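Local coordinates for salivary protein FS50 (Xenopsylla cheopis, PDB 5K6D), which inhibits the host voltage-gated sodium channel Nav1.5 as a secreted, disulfide-bonded component of flea saliva, at residues 45-49 against 72-76; 6-10 against 26-30; 2-6 against 16-22. All coordinates share one frame; numbering follows the deposited sequence.

Contact 1 lies near the centre of the folded chain, where two disulfides fix helix 38-51 to strand 73-76. Contact 2 is partly buried. It sets helix 6-10 against strand 26-28, which pairs with strand 73-76, so contacts 1 and 2 reach the same sheet. A28 of contact 2 packs on H48 of contact 1. Contact 3 is a surface contact about 14 Å, centre to centre, from contact 1. It pairs strands 3-4 and 19-20, which flank helix 6-10 in the chain, and it shares E6 with contact 2. The chemistry changes outward: covalent sulfur bridges, then backbone polar contacts and water, then strand pairing with apolar packing on one side and a charged pair on the other.

Contact 1: residues 45-49 against 72-76; sequences CDKHC and DCYCK
C45 and C49 on helix 38-51 are bonded to C73 and C75 on strand 73-76. This is the cysteine-stabilised alpha/beta motif, known from scorpion toxins and defensins. Its signature is present: CXXXC on the helix and CXC on the strand. The spacing of four places both helix cysteines on one side of one turn. The spacing of two places both strand cysteines on one face of the strand.

The cysteines form the tight part of the contact, and all four are buried. C45 SG meets C73 SG at 2.0 Å, and C49 SG meets C75 SG at 2.0 Å. In C45 and C73 the SG stands opposite the backbone N; in C49 and C75 it stands opposite the carbonyl carbon. The first bridge is right-handed, with a C-S-S-C torsion of 82°. The second is left-handed, at -73°. No hydrogen bond crosses between the segments, so the bridges carry the contact. The axes of helix 45-49 and strand 73-76 come within 8.2 Å.

The solvent side is loose, with K47 and K76 both exposed. D46 points away from the strand and hydrogen-bonds through OD1 to G58 N. On the strand's other face Y74 is buried, packs on T27 and P68, and hydrogen-bonds through OH to N69 N. Between the two bridges the sulfurs themselves touch: C49 SG lies 3.3 Å from C73 SG.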
loop_
_atom_site.group_PDB
_atom_site.type_symbol
_atom_site.label_atom_id
_atom_site.label_comp_id
_atom_site.label_asym_id
_atom_site.label_seq_id
_atom_site.Cartn_x
_atom_site.Cartn_y
_atom_site.Cartn_z
ATOM N N CYS A 45 -0.697 0.015 -7.354
ATOM C CA CYS A 45 -0.110 0.162 -6.035
ATOM C C CYS A 45 0.349 1.593 -5.811
ATOM O O CYS A 45 0.038 2.190 -4.783
ATOM C CB CYS A 45 1.046 -0.823 -5.871
ATOM S SG CYS A 45 2.024 -0.608 -4.373
ATOM N N ASP A 46 1.069 2.168 -6.769
ATOM C CA ASP A 46 1.559 3.514 -6.557
ATOM C C ASP A 46 0.415 4.498 -6.339
ATOM O O ASP A 46 0.489 5.351 -5.459
ATOM C CB ASP A 46 2.438 3.970 -7.710
ATOM C CG ASP A 46 3.310 5.130 -7.314
ATOM O OD1 ASP A 46 4.268 4.921 -6.537
ATOM O OD2 ASP A 46 3.011 6.255 -7.733
ATOM N N LYS A 47 -0.648 4.369 -7.129
ATOM C CA LYS A 47 -1.791 5.264 -6.998
ATOM C C LYS A 47 -2.578 5.017 -5.712
ATOM O O LYS A 47 -3.056 5.962 -5.090
ATOM C CB LYS A 47 -2.699 5.129 -8.220
ATOM C CG LYS A 47 -4.042 5.851 -8.125
ATOM C CD LYS A 47 -3.971 7.349 -7.831
ATOM C CE LYS A 47 -3.274 8.137 -8.920
ATOM N NZ LYS A 47 -3.562 9.600 -8.791
ATOM N N HIS A 48 -2.736 3.767 -5.300
ATOM C CA HIS A 48 -3.351 3.523 -3.998
ATOM C C HIS A 48 -2.528 4.214 -2.908
ATOM O O HIS A 48 -3.070 4.863 -2.004
ATOM C CB HIS A 48 -3.476 2.020 -3.736
ATOM C CG HIS A 48 -4.112 1.692 -2.427
ATOM N ND1 HIS A 48 -5.478 1.693 -2.225
ATOM C CD2 HIS A 48 -3.546 1.390 -1.235
ATOM C CE1 HIS A 48 -5.721 1.385 -0.962
ATOM N NE2 HIS A 48 -4.567 1.195 -0.343
ATOM N N CYS A 49 -1.214 4.110 -3.020
ATOM C CA CYS A 49 -0.337 4.716 -2.031
ATOM C C CYS A 49 -0.430 6.232 -2.002
ATOM O O CYS A 49 -0.503 6.822 -0.925
ATOM C CB CYS A 49 1.112 4.297 -2.268
ATOM S SG CYS A 49 1.397 2.538 -1.978
ATOM N N ASP A 72 0.686 -7.953 -1.689
ATOM C CA ASP A 72 0.523 -6.700 -0.969
ATOM C C ASP A 72 1.316 -5.573 -1.610
ATOM O O ASP A 72 2.296 -5.790 -2.323
ATOM C CB ASP A 72 0.928 -6.852 0.503
ATOM C CG ASP A 72 -0.015 -7.750 1.287
ATOM O OD1 ASP A 72 -1.132 -8.049 0.809
ATOM O OD2 ASP A 72 0.373 -8.157 2.407
ATOM N N CYS A 73 0.849 -4.366 -1.339
ATOM C CA CYS A 73 1.439 -3.129 -1.808
ATOM C C CYS A 73 2.014 -2.423 -0.587
ATOM O O CYS A 73 1.359 -2.377 0.445
ATOM C CB CYS A 73 0.357 -2.310 -2.503
ATOM S SG CYS A 73 0.688 -0.578 -2.844
ATOM N N TYR A 74 3.226 -1.887 -0.698
ATOM C CA TYR A 74 3.915 -1.287 0.440
ATOM C C TYR A 74 4.170 0.183 0.152
ATOM O O TYR A 74 4.929 0.531 -0.763
ATOM C CB TYR A 74 5.211 -2.049 0.739
ATOM C CG TYR A 74 4.925 -3.489 1.103
ATOM C CD1 TYR A 74 4.820 -4.469 0.126
ATOM C CD2 TYR A 74 4.733 -3.863 2.432
ATOM C CE1 TYR A 74 4.529 -5.781 0.459
ATOM C CE2 TYR A 74 4.453 -5.173 2.772
ATOM C CZ TYR A 74 4.361 -6.125 1.783
ATOM O OH TYR A 74 4.084 -7.441 2.096
ATOM N N CYS A 75 3.510 1.037 0.935
ATOM C CA CYS A 75 3.504 2.471 0.692
ATOM C C CYS A 75 4.475 3.225 1.575
ATOM O O CYS A 75 4.551 2.989 2.780
ATOM C CB CYS A 75 2.106 3.042 0.917
ATOM S SG CYS A 75 0.806 2.281 -0.059
ATOM N N LYS A 76 5.182 4.162 0.961
ATOM C CA LYS A 76 6.116 5.036 1.644
ATOM C C LYS A 76 5.456 6.369 1.993
ATOM O O LYS A 76 4.656 6.892 1.215
ATOM C CB LYS A 76 7.334 5.268 0.750
ATOM C CG LYS A 76 8.537 5.871 1.446
ATOM C CD LYS A 76 9.738 5.987 0.503
ATOM C CE LYS A 76 9.768 4.876 -0.543
ATOM N NZ LYS A 76 11.162 4.586 -1.008
#

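Contact 2: residues 6-10 against 26-30; sequences ERCLK and ATAKG
L9 and C8 reach strand 26-28 through different first torsions. In L9, CG stands opposite the carbonyl carbon (chi1 -65°), and CD2 ends up over the strand backbone, 3.3 Å from T27 O. In C8, SG is turned opposite the backbone N (chi1 166°) and lies 4.2 Å from A26 CB. The same methyl is also met by L9 CD2, so A26 packs against both residues.

The polar link runs through the backbone. K29 N donates to L9 O at 2.9 Å, with an N-H...O angle of 154°. The donor is tilted from the carbonyl plane. L9 O also lies 3.3 Å from T27 O. Both are acceptors, so this pair is not a bond.

Helix 6-10 packs across an outermost strand of the three-stranded antiparallel sheet in this cysteine-stabilised alpha/beta fold. The other edge of strand 26-28 pairs with strand 73-76. C8 ties the short helix to the rest of the fold by its disulfide to C53, just beyond the long helix.

C8 O is a crowded acceptor. H48 NE2 hydrogen-bonds to it, and A28 CB sits 3.4 Å from it. A28 CA also makes a CA-H...O contact with it. Water 1 approaches C8 O at 3.1 Å and K29 O at 2.9 Å as a donor, but more acceptors surround it than it has protons. K29 is exposed, and its chain leads away from the helix. On the far side of the helix, K10 NZ makes a long, weak salt bridge to E6 OE1, which also accepts from K14 N.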
loop_
_atom_site.group_PDB
_atom_site.type_symbol
_atom_site.label_atom_id
_atom_site.label_comp_id
_atom_site.label_asym_id
_atom_site.label_seq_id
_atom_site.Cartn_x
_atom_site.Cartn_y
_atom_site.Cartn_z
ATOM N N GLU A 6 -8.175 3.113 7.336
ATOM C CA GLU A 6 -8.525 1.720 7.095
ATOM C C GLU A 6 -8.519 1.390 5.605
ATOM O O GLU A 6 -8.068 0.322 5.195
ATOM C CB GLU A 6 -9.905 1.393 7.655
ATOM C CG GLU A 6 -10.012 1.449 9.155
ATOM C CD GLU A 6 -11.349 0.935 9.669
ATOM O OE1 GLU A 6 -12.305 0.809 8.882
ATOM O OE2 GLU A 6 -11.443 0.641 10.883
ATOM N N ARG A 7 -9.045 2.299 4.793
ATOM C CA ARG A 7 -9.059 2.091 3.352
ATOM C C ARG A 7 -7.658 1.864 2.812
ATOM O O ARG A 7 -7.444 1.008 1.956
ATOM C CB ARG A 7 -9.708 3.275 2.655
ATOM C CG ARG A 7 -11.187 3.381 2.916
ATOM C CD ARG A 7 -11.741 4.618 2.261
ATOM N NE ARG A 7 -11.768 4.522 0.801
ATOM C CZ ARG A 7 -11.149 5.349 -0.036
ATOM N NH1 ARG A 7 -10.389 6.352 0.410
ATOM N NH2 ARG A 7 -11.301 5.168 -1.340
ATOM N N CYS A 8 -6.700 2.627 3.321
ATOM C CA CYS A 8 -5.314 2.429 2.939
ATOM C C CYS A 8 -4.857 1.006 3.238
ATOM O O CYS A 8 -4.320 0.322 2.353
ATOM C CB CYS A 8 -4.428 3.443 3.662
ATOM S SG CYS A 8 -2.669 3.105 3.619
ATOM N N LEU A 9 -5.077 0.561 4.474
ATOM C CA LEU A 9 -4.500 -0.692 4.940
ATOM C C LEU A 9 -5.257 -1.925 4.459
ATOM O O LEU A 9 -4.649 -2.857 3.933
ATOM C CB LEU A 9 -4.425 -0.694 6.470
ATOM C CG LEU A 9 -3.475 0.350 7.071
ATOM C CD1 LEU A 9 -3.522 0.314 8.583
ATOM C CD2 LEU A 9 -2.044 0.130 6.589
ATOM N N LYS A 10 -6.571 -1.957 4.656
ATOM C CA LYS A 10 -7.315 -3.167 4.284
ATOM C C LYS A 10 -8.088 -3.018 2.968
ATOM O O LYS A 10 -8.628 -4.004 2.458
ATOM C CB LYS A 10 -8.256 -3.611 5.418
ATOM C CG LYS A 10 -9.387 -2.669 5.766
ATOM C CD LYS A 10 -10.245 -3.260 6.894
ATOM C CE LYS A 10 -11.453 -2.400 7.212
ATOM N NZ LYS A 10 -12.254 -3.009 8.311
ATOM N N ALA A 26 3.538 1.473 4.978
ATOM C CA ALA A 26 2.163 1.035 5.194
ATOM C C ALA A 26 1.870 -0.174 4.324
ATOM O O ALA A 26 2.084 -0.136 3.104
ATOM C CB ALA A 26 1.193 2.148 4.887
ATOM N N THR A 27 1.354 -1.236 4.930
ATOM C CA THR A 27 0.957 -2.395 4.152
ATOM C C THR A 27 -0.464 -2.223 3.634
ATOM O O THR A 27 -1.437 -2.287 4.396
ATOM C CB THR A 27 1.047 -3.675 4.968
ATOM O OG1 THR A 27 2.398 -3.844 5.419
ATOM C CG2 THR A 27 0.630 -4.872 4.122
ATOM N N ALA A 28 -0.569 -1.973 2.334
ATOM C CA ALA A 28 -1.848 -1.902 1.645
ATOM C C ALA A 28 -2.170 -3.304 1.159
ATOM O O ALA A 28 -1.763 -3.726 0.071
ATOM C CB ALA A 28 -1.791 -0.908 0.506
ATOM N N LYS A 29 -2.863 -4.035 2.012
ATOM C CA LYS A 29 -3.114 -5.440 1.792
ATOM C C LYS A 29 -3.844 -5.698 0.478
ATOM O O LYS A 29 -4.823 -5.017 0.153
ATOM C CB LYS A 29 -3.932 -6.000 2.948
ATOM C CG LYS A 29 -4.151 -7.494 2.886
ATOM C CD LYS A 29 -4.911 -7.964 4.112
ATOM C CE LYS A 29 -5.106 -9.471 4.116
ATOM N NZ LYS A 29 -3.811 -10.199 4.230
ATOM N N GLY A 30 -3.360 -6.681 -0.273
ATOM C CA GLY A 30 -4.067 -7.191 -1.434
ATOM C C GLY A 30 -4.047 -6.377 -2.712
ATOM O O GLY A 30 -4.570 -6.837 -3.731
HETATM O O HOH W 1 -5.315 -2.195 0.755
#

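Contact 3: residues 2-6 against 16-22; sequences WKVSE and QADQEIG
V4 pairs with Q19 in a two-stranded antiparallel sheet that has a classic beta bulge, with D18 and Q19 both facing V4. V4 N donates to Q19 O and Q19 N to V4 O, both at 2.8 Å. I21 N meets W2 O at 3.2 Å, almost in line with the carbonyl.

K3 and E20 share one face of the sheet. The E20 chain bends at chi2 (70°), which brings its carboxylate back over the neighbouring strand. OE2 takes W2 N at 3.2 Å on its syn side, somewhat out of plane. OE1 forms a long salt bridge with K3 NZ, 3.7 Å away.

V4 and Q19 point to the other face. V4 CG2 touches I21 CG2 at 4.0 Å, and V4 CG1 lies over one face of the W2 ring, offset toward its rim. I21 CD1 presses on W2 CE3 at 3.3 Å. Q19 CB packs close on V4 O, and Q19 OE1 lies 3.4 Å from E6 CG.

Where the chain enters helix 6-10, S5 OG caps C8 N, and water 2 joins E6 N to Q16 O. The V4-Q19 and W2-I21 backbone bonds set the register. The charged pair, long and exposed, probably adds little beside the apolar packing of W2, V4 and I21.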
loop_
_atom_site.group_PDB
_atom_site.type_symbol
_atom_site.label_atom_id
_atom_site.label_comp_id
_atom_site.label_asym_id
_atom_site.label_seq_id
_atom_site.Cartn_x
_atom_site.Cartn_y
_atom_site.Cartn_z
ATOM N N TRP A 2 3.233 8.783 10.863
ATOM C CA TRP A 2 2.342 8.722 9.717
ATOM C C TRP A 2 1.061 8.015 10.102
ATOM O O TRP A 2 1.088 6.885 10.592
ATOM C CB TRP A 2 3.022 8.004 8.557
ATOM C CG TRP A 2 2.293 8.029 7.253
ATOM C CD1 TRP A 2 1.316 8.898 6.852
ATOM C CD2 TRP A 2 2.499 7.129 6.169
ATOM N NE1 TRP A 2 0.903 8.585 5.575
ATOM C CE2 TRP A 2 1.620 7.502 5.136
ATOM C CE3 TRP A 2 3.346 6.039 5.973
ATOM C CZ2 TRP A 2 1.566 6.818 3.932
ATOM C CZ3 TRP A 2 3.293 5.367 4.785
ATOM C CH2 TRP A 2 2.413 5.753 3.776
ATOM N N LYS A 3 -0.055 8.695 9.888
ATOM C CA LYS A 3 -1.360 8.086 10.078
ATOM C C LYS A 3 -2.013 7.819 8.731
ATOM O O LYS A 3 -1.951 8.655 7.824
ATOM C CB LYS A 3 -2.262 8.975 10.929
ATOM C CG LYS A 3 -1.752 9.176 12.346
ATOM C CD LYS A 3 -2.798 9.853 13.216
ATOM C CE LYS A 3 -2.212 10.289 14.545
ATOM N NZ LYS A 3 -1.163 11.332 14.364
ATOM N N VAL A 4 -2.630 6.651 8.599
ATOM C CA VAL A 4 -3.312 6.279 7.364
ATOM C C VAL A 4 -4.700 5.753 7.700
ATOM O O VAL A 4 -5.026 5.500 8.863
ATOM C CB VAL A 4 -2.532 5.206 6.568
ATOM C CG1 VAL A 4 -1.155 5.727 6.151
ATOM C CG2 VAL A 4 -2.400 3.918 7.375
ATOM N N SER A 5 -5.532 5.586 6.680
ATOM C CA SER A 5 -6.906 5.140 6.897
ATOM C C SER A 5 -7.049 3.620 6.837
ATOM O O SER A 5 -6.171 2.920 6.321
ATOM C CB SER A 5 -7.820 5.769 5.856
ATOM O OG SER A 5 -7.481 5.278 4.569
ATOM N N GLU A 6 -8.175 3.113 7.336
ATOM C CA GLU A 6 -8.525 1.720 7.095
ATOM C C GLU A 6 -8.519 1.390 5.605
ATOM O O GLU A 6 -8.068 0.322 5.195
ATOM C CB GLU A 6 -9.905 1.393 7.655
ATOM C CG GLU A 6 -10.012 1.449 9.155
ATOM C CD GLU A 6 -11.349 0.935 9.669
ATOM O OE1 GLU A 6 -12.305 0.809 8.882
ATOM O OE2 GLU A 6 -11.443 0.641 10.883
ATOM N N GLN A 16 -11.067 8.481 7.182
ATOM C CA GLN A 16 -10.093 9.429 7.742
ATOM C C GLN A 16 -8.788 8.730 8.134
ATOM O O GLN A 16 -8.767 7.547 8.468
ATOM C CB GLN A 16 -10.686 10.207 8.924
ATOM C CG GLN A 16 -10.362 9.671 10.288
ATOM C CD GLN A 16 -10.826 10.611 11.387
ATOM O OE1 GLN A 16 -11.262 11.735 11.120
ATOM N NE2 GLN A 16 -10.741 10.153 12.628
ATOM N N ALA A 17 -7.692 9.478 8.063
ATOM C CA ALA A 17 -6.374 8.916 8.320
ATOM C C ALA A 17 -6.069 8.966 9.806
ATOM O O ALA A 17 -5.536 9.963 10.307
ATOM C CB ALA A 17 -5.314 9.662 7.530
ATOM N N ASP A 18 -6.412 7.905 10.530
ATOM C CA ASP A 18 -6.153 7.908 11.964
ATOM C C ASP A 18 -5.496 6.628 12.491
ATOM O O ASP A 18 -5.465 6.406 13.703
ATOM C CB ASP A 18 -7.452 8.188 12.732
ATOM C CG ASP A 18 -8.547 7.183 12.434
ATOM O OD1 ASP A 18 -8.275 6.145 11.790
ATOM O OD2 ASP A 18 -9.696 7.434 12.858
ATOM N N GLN A 19 -4.964 5.798 11.597
ATOM C CA GLN A 19 -4.252 4.591 12.010
ATOM C C GLN A 19 -2.751 4.828 11.985
ATOM O O GLN A 19 -2.175 5.106 10.933
ATOM C CB GLN A 19 -4.602 3.407 11.108
ATOM C CG GLN A 19 -6.091 3.162 10.963
ATOM C CD GLN A 19 -6.420 1.690 10.942
ATOM O OE1 GLN A 19 -6.665 1.108 9.887
ATOM N NE2 GLN A 19 -6.414 1.073 12.116
ATOM N N GLU A 20 -2.120 4.704 13.144
ATOM C CA GLU A 20 -0.690 4.954 13.268
ATOM C C GLU A 20 0.116 3.750 12.818
ATOM O O GLU A 20 -0.116 2.636 13.285
ATOM C CB GLU A 20 -0.333 5.293 14.716
ATOM C CG GLU A 20 1.105 5.731 14.901
ATOM C CD GLU A 20 1.372 7.098 14.304
ATOM O OE1 GLU A 20 0.549 8.013 14.522
ATOM O OE2 GLU A 20 2.392 7.251 13.598
ATOM N N ILE A 21 1.089 3.951 11.946
ATOM C CA ILE A 21 1.886 2.805 11.543
ATOM C C ILE A 21 3.375 2.971 11.881
ATOM O O ILE A 21 4.172 2.065 11.643
ATOM C CB ILE A 21 1.697 2.531 10.057
ATOM C CG1 ILE A 21 1.974 3.805 9.278
ATOM C CG2 ILE A 21 0.265 2.062 9.776
ATOM C CD1 ILE A 21 2.129 3.563 7.830
ATOM N N GLY A 22 3.744 4.112 12.456
ATOM C CA GLY A 22 5.118 4.332 12.874
ATOM C C GLY A 22 5.996 4.864 11.757
ATOM O O GLY A 22 5.546 5.661 10.933
HETATM O O HOH W 2 -9.444 4.843 9.213
#